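Local structure of Rv3651-like N-terminal domain-containing protein (Mycobacterium tuberculosis, 4Q6U) at residues Thr58-Ser64 / Arg77-Val81; Met83-His89 / Ala209-Asn213; Gly141-Glu146 / Trp266-Ala271; His11-Leu15 / Val26-Arg30; Gln159-Val165 / Leu321-Ala327. The protein is of no established biochemical function but, built from a GAF-like domain and two PAS-like domains in a row, probably acts as a sensor protein. One frame throughout, in Å; residues are numbered along the deposited sequence.

In the fold
From the N terminus, interaction 4 comes first and ties the opening hairpin, strands 14-17 and 24-28. Interaction 1 follows in series, closing the short loop from helix 48-61 through strand 65-69 to strand 74-82; both contacts reach the six-stranded sheet of the N-terminal domain and touch where Trp13 meets Arg77 and Glu79, and Leu15 meets Val81. Interaction 2 starts on the next turn and reaches 120 residues ahead to strand 206-215, joining the N-terminal and middle domains. Before interaction 2 closes, 141-146, in a loop, and 159-165, in a helix of the middle domain, open contacts to 266-271 and 321-327 in the C-terminal domain, so interactions 2, 3 and 5 cross one another.

Interaction 1. Residues Thr58-Ser64 / Arg77-Val81; sequences TLQTGQS and RTEPV
The last helical turn, Thr58 to Thr61, packs beside strand segment 77-81. Thr58 directs its CB toward the strand; in the m rotamer its OG1 lies 2.6 Å from Thr78 OG1 (chi1 p), a short hydroxyl-hydroxyl hydrogen bond, while Thr58 CG2 packs 4.0 Å from Pro80 CB. Thr58 O receives Gly62 N at 2.9 Å, closing the helix. Thr61, in rotamer p, forms an ST turn, its OG1 accepting from Gln63 N at 3.2 Å. Gly62 then leaves helical geometry with phi 67° and psi 16°, a positive phi that favours glycine, and its O rests 3.8 Å from Pro80 CG. Gln63 is extended, its O 3.8 Å from Pro80 CD. Ser64 comes nearest to Glu79, with the CA atoms of Ser64 and Glu79 4.8 Å apart; Ser64 CA makes a CA-H...O contact of 3.3 Å to Thr78 O, and Ser64 OG donates to Glu79 OE1 at 2.9 Å, Glu79 curling back with chi1 and chi2 both m. This helix C-terminus leads into strand 65-69, an outermost strand of the same sheet that the helix packs on. Leu65 there pairs with Thr78, while Val91 and Met88 of strand 88-97 pack against Thr58, Thr78 and Pro80.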
# COMPACT_ATOMS: atom_id res chain seq x y z
N THR B 58 3.45 41.09 1.15
CA THR B 58 4.40 40.32 1.94
C THR B 58 5.45 39.70 1.04
O THR B 58 6.63 39.61 1.41
CB THR B 58 3.69 39.21 2.75
OG1 THR B 58 2.80 39.81 3.69
CG2 THR B 58 4.71 38.35 3.49
N LEU B 59 5.02 39.27 -0.14
CA LEU B 59 5.96 38.75 -1.13
C LEU B 59 6.91 39.86 -1.58
O LEU B 59 8.11 39.65 -1.69
CB LEU B 59 5.21 38.17 -2.33
CG LEU B 59 4.39 36.91 -2.07
CD1 LEU B 59 3.87 36.32 -3.37
CD2 LEU B 59 5.22 35.91 -1.31
N GLN B 60 6.35 41.04 -1.82
CA GLN B 60 7.11 42.21 -2.25
C GLN B 60 8.20 42.64 -1.27
O GLN B 60 9.34 42.88 -1.65
CB GLN B 60 6.16 43.40 -2.44
CG GLN B 60 5.80 43.76 -3.86
CD GLN B 60 4.87 44.94 -3.90
OE1 GLN B 60 4.31 45.34 -2.87
NE2 GLN B 60 4.69 45.53 -5.08
N THR B 61 7.81 42.74 -0.01
CA THR B 61 8.61 43.39 1.01
C THR B 61 9.47 42.44 1.82
O THR B 61 10.41 42.87 2.47
CB THR B 61 7.72 44.15 2.00
OG1 THR B 61 6.85 43.22 2.67
CG2 THR B 61 6.89 45.20 1.27
N GLY B 62 9.11 41.15 1.79
CA GLY B 62 9.79 40.14 2.59
C GLY B 62 9.56 40.34 4.08
O GLY B 62 10.27 39.77 4.91
N GLN B 63 8.55 41.14 4.40
CA GLN B 63 8.31 41.56 5.77
C GLN B 63 7.02 41.00 6.36
O GLN B 63 6.07 40.70 5.64
CB GLN B 63 8.27 43.09 5.83
CG GLN B 63 9.62 43.74 5.59
CD GLN B 63 10.49 43.68 6.82
OE1 GLN B 63 10.18 44.30 7.84
NE2 GLN B 63 11.60 42.95 6.73
N SER B 64 7.00 40.86 7.68
CA SER B 64 5.77 40.65 8.41
C SER B 64 4.94 41.92 8.30
O SER B 64 5.45 43.01 8.50
CB SER B 64 6.05 40.31 9.88
OG SER B 64 6.87 39.17 9.98
N ARG B 77 -3.02 39.82 9.19
CA ARG B 77 -1.63 39.70 9.60
C ARG B 77 -0.94 38.63 8.79
O ARG B 77 -1.48 37.54 8.60
CB ARG B 77 -1.54 39.42 11.10
CG ARG B 77 -2.31 40.42 11.94
CD ARG B 77 -2.02 40.25 13.41
NE ARG B 77 -0.59 40.18 13.66
CZ ARG B 77 -0.01 40.58 14.79
NH1 ARG B 77 -0.76 41.09 15.76
NH2 ARG B 77 1.30 40.48 14.94
N THR B 78 0.24 38.96 8.28
CA THR B 78 0.98 38.03 7.46
C THR B 78 2.40 37.81 8.00
O THR B 78 3.05 38.73 8.49
CB THR B 78 1.06 38.51 6.00
OG1 THR B 78 1.54 39.86 5.95
CG2 THR B 78 -0.30 38.43 5.33
N GLU B 79 2.85 36.57 7.88
CA GLU B 79 4.17 36.14 8.31
C GLU B 79 4.83 35.43 7.14
O GLU B 79 4.33 34.40 6.68
CB GLU B 79 4.08 35.20 9.51
CG GLU B 79 3.55 35.84 10.77
CD GLU B 79 4.46 36.92 11.29
OE1 GLU B 79 5.69 36.78 11.16
OE2 GLU B 79 3.95 37.92 11.83
N PRO B 80 5.94 35.99 6.63
CA PRO B 80 6.67 35.34 5.55
C PRO B 80 7.30 34.03 6.01
O PRO B 80 7.68 33.91 7.18
CB PRO B 80 7.76 36.38 5.20
CG PRO B 80 7.97 37.10 6.46
CD PRO B 80 6.59 37.25 7.05
N VAL B 81 7.37 33.05 5.11
CA VAL B 81 8.15 31.86 5.38
C VAL B 81 9.32 31.87 4.41
O VAL B 81 9.16 31.60 3.21
CB VAL B 81 7.34 30.57 5.20
CG1 VAL B 81 8.13 29.39 5.74
CG2 VAL B 81 6.00 30.68 5.92

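Interaction 2. Residues Met83-His89 / Ala209-Asn213; sequences MTDGRMH and ARAMN
A type I beta turn, Met83 to Gly86, links strands 74-82 and 88-97 of the GAF-like domain and presents polar groups to strand 209-213 of the PAS-like middle domain. Gly86 N bonds to Met83 O and Met83 N to Arg87 O, both at 2.8 Å. Gly86 has phi 92° and psi -4°, where a CB would jam against the preceding carbonyl. Asp85 (chi1 p) makes an Asx turn, its OD1 accepting from Arg87 N at 3.1 Å.

The nearest CA atoms, of His89 and Ala211, are 7.0 Å apart; every hydrogen bond across the contact uses at least one side chain, without backbone-to-backbone pairing. Arg210, extended (m, t, t), forms a salt bridge with Asp85 OD2, NH1 at 3.0 Å and NH2 at 3.2 Å; Lys112 makes a second salt bridge to Asp85 OD2. Arg87 NH1 lies 3.4 Å from Arg210 NH2, two donors without a hydrogen bond. Glu198 forms a salt bridge with Arg210 NE and a long, weak ion pair with Arg87, so the two like charges share one carboxylate.

The His89 ring (chi1 m) is satisfied at both nitrogens: NE2 accepts from Arg210 NH1 at 3.1 Å, and ND1 donates to Ala211 O at 2.9 Å. Met212, a selenomethionine, sets its CE 3.6 Å from His89 O, while Arg210 CB makes a CH-pi contact over the His89 ring face, 3.9 Å from its centroid.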
# COMPACT_ATOMS: atom_id res chain seq x y z
N MSE B 83 13.13 30.79 3.24
CA MSE B 83 14.20 29.79 3.25
C MSE B 83 15.52 30.50 3.51
O MSE B 83 15.65 31.68 3.21
CB MSE B 83 14.24 29.03 1.93
CG MSE B 83 15.28 27.93 1.85
SE MSE B 83 15.08 26.73 3.35
CE MSE B 83 16.69 25.60 3.05
N THR B 84 16.51 29.80 4.05
CA THR B 84 17.75 30.49 4.41
C THR B 84 18.59 30.95 3.21
O THR B 84 19.62 31.60 3.38
CB THR B 84 18.63 29.62 5.33
OG1 THR B 84 18.70 28.28 4.81
CG2 THR B 84 18.03 29.59 6.74
N ASP B 85 18.14 30.64 2.00
CA ASP B 85 18.77 31.23 0.82
C ASP B 85 18.09 32.55 0.42
O ASP B 85 18.40 33.12 -0.63
CB ASP B 85 18.78 30.25 -0.36
CG ASP B 85 17.40 29.67 -0.65
OD1 ASP B 85 16.40 30.27 -0.20
OD2 ASP B 85 17.33 28.61 -1.33
N GLY B 86 17.15 33.00 1.24
CA GLY B 86 16.43 34.25 1.00
C GLY B 86 15.13 34.11 0.22
O GLY B 86 14.41 35.08 0.02
N ARG B 87 14.83 32.89 -0.22
CA ARG B 87 13.65 32.62 -1.04
C ARG B 87 12.38 32.45 -0.22
O ARG B 87 12.35 31.72 0.76
CB ARG B 87 13.86 31.37 -1.90
CG ARG B 87 14.98 31.52 -2.93
CD ARG B 87 14.56 32.46 -4.04
NE ARG B 87 13.28 32.08 -4.62
CZ ARG B 87 13.12 31.14 -5.55
NH1 ARG B 87 14.18 30.48 -6.02
NH2 ARG B 87 11.91 30.86 -6.01
N MSE B 88 11.33 33.12 -0.66
CA MSE B 88 10.04 33.03 0.01
C MSE B 88 9.31 31.76 -0.42
O MSE B 88 9.00 31.60 -1.59
CB MSE B 88 9.20 34.25 -0.32
CG MSE B 88 7.84 34.26 0.33
SE MSE B 88 7.74 35.52 1.79
CE MSE B 88 8.74 37.00 1.00
N HIS B 89 9.07 30.85 0.53
CA HIS B 89 8.38 29.61 0.22
C HIS B 89 6.88 29.74 0.43
O HIS B 89 6.08 29.01 -0.18
CB HIS B 89 8.90 28.46 1.09
CG HIS B 89 10.21 27.91 0.62
ND1 HIS B 89 10.60 26.61 0.86
CD2 HIS B 89 11.22 28.48 -0.08
CE1 HIS B 89 11.79 26.40 0.33
NE2 HIS B 89 12.19 27.52 -0.24
N ALA B 209 13.44 21.11 -5.63
CA ALA B 209 12.14 21.00 -4.98
C ALA B 209 12.14 21.84 -3.70
O ALA B 209 12.99 21.66 -2.82
CB ALA B 209 11.82 19.54 -4.67
N ARG B 210 11.21 22.79 -3.61
CA ARG B 210 11.09 23.63 -2.43
C ARG B 210 9.86 23.23 -1.64
O ARG B 210 8.82 22.93 -2.21
CB ARG B 210 11.03 25.11 -2.83
CG ARG B 210 12.31 25.60 -3.48
CD ARG B 210 12.33 27.08 -3.77
NE ARG B 210 13.64 27.46 -4.29
CZ ARG B 210 14.65 27.87 -3.54
NH1 ARG B 210 14.51 27.97 -2.22
NH2 ARG B 210 15.82 28.17 -4.10
N ALA B 211 9.98 23.23 -0.31
CA ALA B 211 8.94 22.67 0.53
C ALA B 211 8.70 23.46 1.82
O ALA B 211 9.52 24.29 2.22
CB ALA B 211 9.28 21.21 0.87
N MSE B 212 7.57 23.20 2.46
CA MSE B 212 7.36 23.61 3.83
C MSE B 212 6.74 22.46 4.59
O MSE B 212 5.82 21.82 4.08
CB MSE B 212 6.45 24.84 3.92
CG MSE B 212 6.99 26.06 3.25
SE MSE B 212 5.72 27.52 3.48
CE MSE B 212 4.35 26.95 2.19
N ASN B 213 7.23 22.17 5.79
CA ASN B 213 6.46 21.28 6.65
C ASN B 213 5.88 22.00 7.86
O ASN B 213 6.10 23.20 8.06
CB ASN B 213 7.31 20.06 7.08
CG ASN B 213 8.46 20.41 8.02
OD1 ASN B 213 8.52 21.51 8.57
ND2 ASN B 213 9.36 19.46 8.23

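Interaction 3. Residues Gly141-Glu146 / Trp266-Ala271; sequences GRAFAE and WRRSAA
Glu146, Trp266 and Gly141 lose the most surface here. Glu146 (chi1 m, chi2 t) directs its CB toward segment 266-271: OE2 accepts from Arg267 NE at 2.9 Å in a salt bridge, and OE1 takes Ala143 N at 2.8 Å, while Glu146 N bonds to Ala143 O at 2.9 Å. Water 3 joins Glu146 OE2 (2.6 Å) to Arg267 NH2 (2.7 Å). The CA-to-CB bond of Trp266 (chi1 p, chi2 -84°) runs sideways and the indole then leads to segment 141-146, CZ3 lying 3.5 Å from Glu146 CG and 4.2 Å from Ala143 CB. The contact joins loops of the middle and C-terminal PAS-like domains; Trp256 meets the Trp266 ring edge-to-face. Gly141, at phi 65° and psi 30°, packs its CA 3.6 Å from Ala271 CB, where a CB would be tight. The CA atoms of Gly141 and Ala271 are 5.0 Å apart, and Ala143 CB touches Ala270 CB at 3.6 Å. Water 1 accepts from Ala271 N at 2.9 Å and lies 2.7 Å from Gly141 O.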
# COMPACT_ATOMS: atom_id res chain seq x y z
N GLY B 141 23.97 20.27 3.52
CA GLY B 141 24.71 19.13 3.01
C GLY B 141 24.10 17.79 3.37
O GLY B 141 24.80 16.79 3.49
N ARG B 142 22.78 17.76 3.54
CA ARG B 142 22.07 16.56 3.98
C ARG B 142 21.78 15.63 2.81
O ARG B 142 21.41 16.08 1.73
CB ARG B 142 20.75 16.93 4.69
CG ARG B 142 20.92 17.80 5.94
CD ARG B 142 19.57 18.35 6.44
NE ARG B 142 18.66 17.28 6.85
CZ ARG B 142 18.75 16.60 7.99
NH1 ARG B 142 19.72 16.89 8.86
NH2 ARG B 142 17.87 15.65 8.28
N ALA B 143 21.94 14.33 3.03
CA ALA B 143 21.45 13.35 2.07
C ALA B 143 19.93 13.33 2.15
O ALA B 143 19.36 13.57 3.22
CB ALA B 143 22.03 11.97 2.35
N PHE B 144 19.29 13.06 1.02
CA PHE B 144 17.84 12.90 1.00
C PHE B 144 17.42 11.85 2.03
O PHE B 144 16.38 11.98 2.68
CB PHE B 144 17.33 12.50 -0.39
CG PHE B 144 17.58 13.54 -1.46
CD1 PHE B 144 17.84 14.86 -1.14
CD2 PHE B 144 17.55 13.17 -2.80
CE1 PHE B 144 18.06 15.81 -2.13
CE2 PHE B 144 17.77 14.11 -3.80
CZ PHE B 144 18.02 15.44 -3.47
N ALA B 145 18.25 10.83 2.22
CA ALA B 145 17.90 9.75 3.15
C ALA B 145 17.94 10.21 4.62
O ALA B 145 17.53 9.46 5.51
CB ALA B 145 18.84 8.53 2.94
N GLU B 146 18.41 11.43 4.87
CA GLU B 146 18.38 11.99 6.23
C GLU B 146 17.05 12.73 6.50
O GLU B 146 16.71 13.01 7.65
CB GLU B 146 19.57 12.95 6.46
CG GLU B 146 20.94 12.25 6.35
CD GLU B 146 22.12 13.18 6.61
OE1 GLU B 146 22.73 13.65 5.63
OE2 GLU B 146 22.47 13.42 7.80
N TRP B 266 28.44 7.84 4.26
CA TRP B 266 27.40 8.29 3.33
C TRP B 266 26.93 9.71 3.65
O TRP B 266 26.48 10.42 2.76
CB TRP B 266 26.20 7.31 3.35
CG TRP B 266 25.59 7.12 4.71
CD1 TRP B 266 26.02 6.26 5.68
CD2 TRP B 266 24.46 7.81 5.24
NE1 TRP B 266 25.22 6.38 6.80
CE2 TRP B 266 24.25 7.31 6.55
CE3 TRP B 266 23.59 8.79 4.74
CZ2 TRP B 266 23.21 7.77 7.37
CZ3 TRP B 266 22.55 9.24 5.55
CH2 TRP B 266 22.38 8.73 6.85
N ARG B 267 27.05 10.13 4.91
CA ARG B 267 26.58 11.47 5.29
C ARG B 267 27.52 12.57 4.79
O ARG B 267 27.06 13.55 4.20
CB ARG B 267 26.42 11.56 6.81
CG ARG B 267 25.18 10.81 7.32
CD ARG B 267 24.95 10.99 8.82
NE ARG B 267 24.78 12.40 9.18
CZ ARG B 267 25.66 13.08 9.91
NH1 ARG B 267 26.75 12.48 10.37
NH2 ARG B 267 25.45 14.36 10.19
N ARG B 268 28.81 12.40 5.00
CA ARG B 268 29.78 13.40 4.55
C ARG B 268 29.81 13.47 3.02
O ARG B 268 29.89 14.56 2.44
CB ARG B 268 31.18 13.08 5.07
CG ARG B 268 32.23 14.16 4.77
CD ARG B 268 33.63 13.63 5.00
NE ARG B 268 34.07 12.78 3.89
CZ ARG B 268 34.53 11.54 4.03
NH1 ARG B 268 34.61 10.99 5.23
NH2 ARG B 268 34.91 10.85 2.95
N SER B 269 29.73 12.31 2.37
CA SER B 269 29.90 12.29 0.92
C SER B 269 28.60 12.63 0.18
O SER B 269 28.58 12.68 -1.05
CB SER B 269 30.44 10.92 0.46
OG SER B 269 29.50 9.89 0.72
N ALA B 270 27.52 12.90 0.91
CA ALA B 270 26.28 13.32 0.27
C ALA B 270 26.50 14.63 -0.49
O ALA B 270 26.05 14.78 -1.63
CB ALA B 270 25.17 13.49 1.29
N ALA B 271 27.23 15.55 0.12
CA ALA B 271 27.44 16.86 -0.49
C ALA B 271 28.90 17.17 -0.82
O ALA B 271 29.18 18.12 -1.55
CB ALA B 271 26.87 17.96 0.44
O HOH W 1 27.31 16.03 2.98
O HOH W 2 25.16 14.71 5.77
O HOH W 3 23.46 15.61 8.78

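Interaction 4. Residues His11-Leu15 / Val26-Arg30; sequences HDWLL and VARGR
A classic beta bulge interrupts the pairing, with Val26 and Ala27 both opposite Leu15. Leu15 O accepts from Val26 N at 2.8 Å and, weakly, from Ala27 N at 3.3 Å; Val26 is accordingly twisted to phi -126° and psi -15°. Leu15 N donates to Ala27 O at 2.7 Å, completing an antiparallel hydrogen-bonded pair, while Leu14 and Arg28 form the adjoining non-hydrogen-bonded pair with CA atoms 4.8 Å apart. These are the two strands of the opening beta hairpin, 14-17 and 24-28, in the GAF-like domain's antiparallel sheet. On one face Leu15 (t, p) puts CB 3.5 Å from Ala27 CB, and its CD2 lies 3.6 Å from Val26 CG2; Met212 and Trp214 of the middle domain pack here. The other face carries Leu14 CD2, 3.8 Å from Arg28 CG, with Phe41 against both. Beyond the strand, Gly29 turns to phi 65° and psi -114°, its N donating to Trp13 O at 2.8 Å; water 4 bridges Trp13 O (2.9 Å) and Gly29 O (2.8 Å).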
# COMPACT_ATOMS: atom_id res chain seq x y z
N HIS B 11 -10.77 31.64 12.46
CA HIS B 11 -9.85 32.28 13.40
C HIS B 11 -8.44 31.72 13.28
O HIS B 11 -7.51 32.25 13.88
CB HIS B 11 -10.36 32.11 14.83
N ASP B 12 -8.29 30.64 12.52
CA ASP B 12 -7.01 29.95 12.41
C ASP B 12 -6.04 30.69 11.48
O ASP B 12 -6.46 31.49 10.65
CB ASP B 12 -7.20 28.52 11.90
CG ASP B 12 -7.92 27.64 12.90
OD1 ASP B 12 -7.27 27.19 13.87
OD2 ASP B 12 -9.13 27.38 12.70
N TRP B 13 -4.75 30.40 11.64
CA TRP B 13 -3.74 30.84 10.69
C TRP B 13 -3.86 30.03 9.41
O TRP B 13 -3.96 28.80 9.47
CB TRP B 13 -2.33 30.68 11.26
CG TRP B 13 -1.95 31.67 12.30
CD1 TRP B 13 -2.10 31.55 13.65
CD2 TRP B 13 -1.32 32.93 12.07
NE1 TRP B 13 -1.61 32.67 14.28
CE2 TRP B 13 -1.13 33.54 13.33
CE3 TRP B 13 -0.92 33.62 10.92
CZ2 TRP B 13 -0.54 34.80 13.47
CZ3 TRP B 13 -0.33 34.87 11.06
CH2 TRP B 13 -0.15 35.44 12.33
N LEU B 14 -3.85 30.69 8.27
CA LEU B 14 -3.80 29.99 6.99
C LEU B 14 -2.36 29.92 6.47
O LEU B 14 -1.72 30.96 6.31
CB LEU B 14 -4.68 30.70 5.95
CG LEU B 14 -6.17 30.73 6.24
CD1 LEU B 14 -6.89 31.39 5.08
CD2 LEU B 14 -6.67 29.30 6.45
N LEU B 15 -1.86 28.72 6.18
CA LEU B 15 -0.56 28.61 5.53
C LEU B 15 -0.75 28.57 4.02
O LEU B 15 -1.40 27.69 3.47
CB LEU B 15 0.20 27.39 6.01
CG LEU B 15 1.62 27.22 5.45
CD1 LEU B 15 2.56 28.31 5.96
CD2 LEU B 15 2.18 25.85 5.80
N VAL B 26 -2.38 25.47 1.98
CA VAL B 26 -1.94 24.11 2.26
C VAL B 26 -2.20 23.74 3.72
O VAL B 26 -2.18 22.56 4.08
CB VAL B 26 -0.44 23.92 1.95
CG1 VAL B 26 -0.17 24.18 0.47
CG2 VAL B 26 0.40 24.83 2.80
N ALA B 27 -2.48 24.74 4.56
CA ALA B 27 -2.85 24.47 5.95
C ALA B 27 -3.86 25.47 6.51
O ALA B 27 -3.69 26.68 6.36
CB ALA B 27 -1.61 24.45 6.83
N ARG B 28 -4.91 24.95 7.14
CA ARG B 28 -5.76 25.76 8.01
C ARG B 28 -5.45 25.35 9.44
O ARG B 28 -5.83 24.27 9.88
CB ARG B 28 -7.25 25.57 7.70
CG ARG B 28 -8.15 26.48 8.54
CD ARG B 28 -9.50 26.75 7.88
NE ARG B 28 -10.28 25.53 7.67
CZ ARG B 28 -11.46 25.50 7.06
NH1 ARG B 28 -12.01 26.62 6.62
NH2 ARG B 28 -12.10 24.34 6.91
N GLY B 29 -4.73 26.20 10.16
CA GLY B 29 -4.16 25.77 11.42
C GLY B 29 -3.14 24.70 11.07
O GLY B 29 -2.15 24.99 10.41
N ARG B 30 -3.40 23.45 11.47
CA ARG B 30 -2.48 22.36 11.17
C ARG B 30 -3.09 21.33 10.23
O ARG B 30 -2.41 20.38 9.80
CB ARG B 30 -2.01 21.69 12.46
CG ARG B 30 -1.19 22.61 13.35
CD ARG B 30 -0.80 21.97 14.68
NE ARG B 30 -0.17 22.93 15.58
CZ ARG B 30 1.12 23.27 15.55
NH1 ARG B 30 1.93 22.72 14.65
NH2 ARG B 30 1.59 24.15 16.41
O HOH W 4 -1.34 27.54 9.50

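Interaction 5. Residues Gln159-Val165 / Leu321-Ala327; sequences QVLAMAV and LEPDTFA
Helix 159-165 of the PAS-like middle domain crosses strand 325-327 of the C-terminal domain's sheet almost perpendicularly, at 96°, with axes 8.4 Å apart. Before the strand, a type II beta turn runs from Glu322 to Thr325, and a classic beta bulge sets Leu321 and Glu322 opposite Thr325.

Leu321 (m, t) points toward the helix and inserts its CD1 among Leu161 CB at 3.7 Å, Ala162 N at 3.8 Å and Val165 CG2 at 4.1 Å. The small side chain of Ala162 allows a close approach, its CA lying 6.1 Å from Leu321 CA. Val165, chi1 m, places CG2 3.8 Å from Thr325 CG2 and 3.7 Å from Phe326 O, and sets its CG1 4.3 Å from Ala327 CB. Leu161 (m, t) and Leu321 also meet Leu228 of the second subunit, so the interdomain packing borders the dimer contact.

At the polar margin, Glu322 is extended (m, t), its OE2 3.3 Å from Ala162 CB. Gln159 has chi1 -93°, between wells; its CA-to-CB bond points away, but chi2 p bends the amide round to Glu322. Gln159 NE2 donates to Glu322 OE2 at 2.9 Å and to water 5 at 2.8 Å, which donates to Leu321 O at 3.2 Å.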
# COMPACT_ATOMS: atom_id res chain seq x y z
N GLN B 159 6.06 9.02 -5.03
CA GLN B 159 6.11 10.26 -5.81
C GLN B 159 7.25 11.15 -5.37
O GLN B 159 7.80 11.90 -6.18
CB GLN B 159 4.79 11.02 -5.69
CG GLN B 159 3.81 10.70 -6.80
CD GLN B 159 3.51 9.23 -6.87
OE1 GLN B 159 3.07 8.62 -5.90
NE2 GLN B 159 3.77 8.62 -8.03
N VAL B 160 7.62 11.08 -4.09
CA VAL B 160 8.77 11.85 -3.62
C VAL B 160 10.04 11.33 -4.27
O VAL B 160 10.85 12.08 -4.79
CB VAL B 160 8.92 11.80 -2.09
CG1 VAL B 160 10.25 12.44 -1.65
CG2 VAL B 160 7.75 12.47 -1.40
N LEU B 161 10.20 10.01 -4.24
CA LEU B 161 11.37 9.39 -4.83
C LEU B 161 11.39 9.62 -6.34
O LEU B 161 12.43 9.87 -6.92
CB LEU B 161 11.39 7.89 -4.51
CG LEU B 161 11.44 7.54 -3.02
CD1 LEU B 161 11.09 6.04 -2.78
CD2 LEU B 161 12.80 7.87 -2.42
N ALA B 162 10.21 9.53 -6.96
CA ALA B 162 10.09 9.77 -8.39
C ALA B 162 10.51 11.20 -8.71
O ALA B 162 11.28 11.42 -9.65
CB ALA B 162 8.65 9.53 -8.86
N MSE B 163 10.01 12.14 -7.92
CA MSE B 163 10.37 13.56 -8.03
C MSE B 163 11.89 13.70 -8.06
O MSE B 163 12.43 14.49 -8.84
CB MSE B 163 9.75 14.35 -6.86
CG MSE B 163 10.01 15.87 -6.84
SE MSE B 163 9.08 16.89 -5.41
CE MSE B 163 7.23 16.74 -6.05
N ALA B 164 12.59 12.90 -7.26
CA ALA B 164 14.03 13.05 -7.08
C ALA B 164 14.92 12.44 -8.18
O ALA B 164 15.99 12.98 -8.45
CB ALA B 164 14.43 12.48 -5.73
N VAL B 165 14.51 11.33 -8.80
CA VAL B 165 15.43 10.62 -9.71
C VAL B 165 15.30 11.05 -11.17
O VAL B 165 16.27 11.01 -11.94
CB VAL B 165 15.22 9.09 -9.67
CG1 VAL B 165 15.78 8.51 -8.40
CG2 VAL B 165 13.75 8.74 -9.83
N LEU B 321 9.37 3.12 -10.26
CA LEU B 321 8.57 3.97 -9.39
C LEU B 321 7.34 4.47 -10.13
O LEU B 321 6.23 4.49 -9.59
CB LEU B 321 9.41 5.16 -8.90
CG LEU B 321 10.67 4.82 -8.10
CD1 LEU B 321 11.49 6.08 -7.77
CD2 LEU B 321 10.30 4.06 -6.84
N GLU B 322 7.57 4.90 -11.36
CA GLU B 322 6.52 5.33 -12.27
C GLU B 322 6.93 4.78 -13.62
O GLU B 322 8.10 4.42 -13.80
CB GLU B 322 6.39 6.86 -12.31
CG GLU B 322 5.97 7.48 -10.99
CD GLU B 322 6.02 9.00 -11.03
OE1 GLU B 322 6.50 9.56 -12.03
OE2 GLU B 322 5.58 9.63 -10.04
N PRO B 323 5.99 4.70 -14.58
CA PRO B 323 6.35 4.26 -15.92
C PRO B 323 7.56 5.02 -16.47
O PRO B 323 7.57 6.25 -16.45
CB PRO B 323 5.09 4.55 -16.75
CG PRO B 323 4.19 5.36 -15.85
CD PRO B 323 4.55 4.97 -14.46
N ASP B 324 8.57 4.27 -16.91
CA ASP B 324 9.83 4.82 -17.42
C ASP B 324 10.60 5.64 -16.38
O ASP B 324 11.48 6.41 -16.73
CB ASP B 324 9.57 5.69 -18.66
N THR B 325 10.26 5.46 -15.10
CA THR B 325 11.01 6.12 -14.02
C THR B 325 11.53 5.10 -13.01
O THR B 325 10.76 4.47 -12.29
CB THR B 325 10.16 7.15 -13.28
OG1 THR B 325 9.56 8.04 -14.23
CG2 THR B 325 11.02 7.95 -12.32
N PHE B 326 12.85 4.95 -12.96
CA PHE B 326 13.46 3.88 -12.18
C PHE B 326 14.38 4.38 -11.09
O PHE B 326 14.95 5.47 -11.18
CB PHE B 326 14.23 2.95 -13.11
CG PHE B 326 13.43 2.49 -14.29
CD1 PHE B 326 12.53 1.44 -14.17
CD2 PHE B 326 13.57 3.11 -15.52
CE1 PHE B 326 11.78 1.02 -15.26
CE2 PHE B 326 12.84 2.69 -16.62
CZ PHE B 326 11.94 1.64 -16.49
N ALA B 327 14.52 3.57 -10.04
CA ALA B 327 15.48 3.84 -8.98
C ALA B 327 16.23 2.56 -8.69
O ALA B 327 15.82 1.48 -9.12
CB ALA B 327 14.79 4.36 -7.73
O HOH W 5 3.53 6.01 -8.87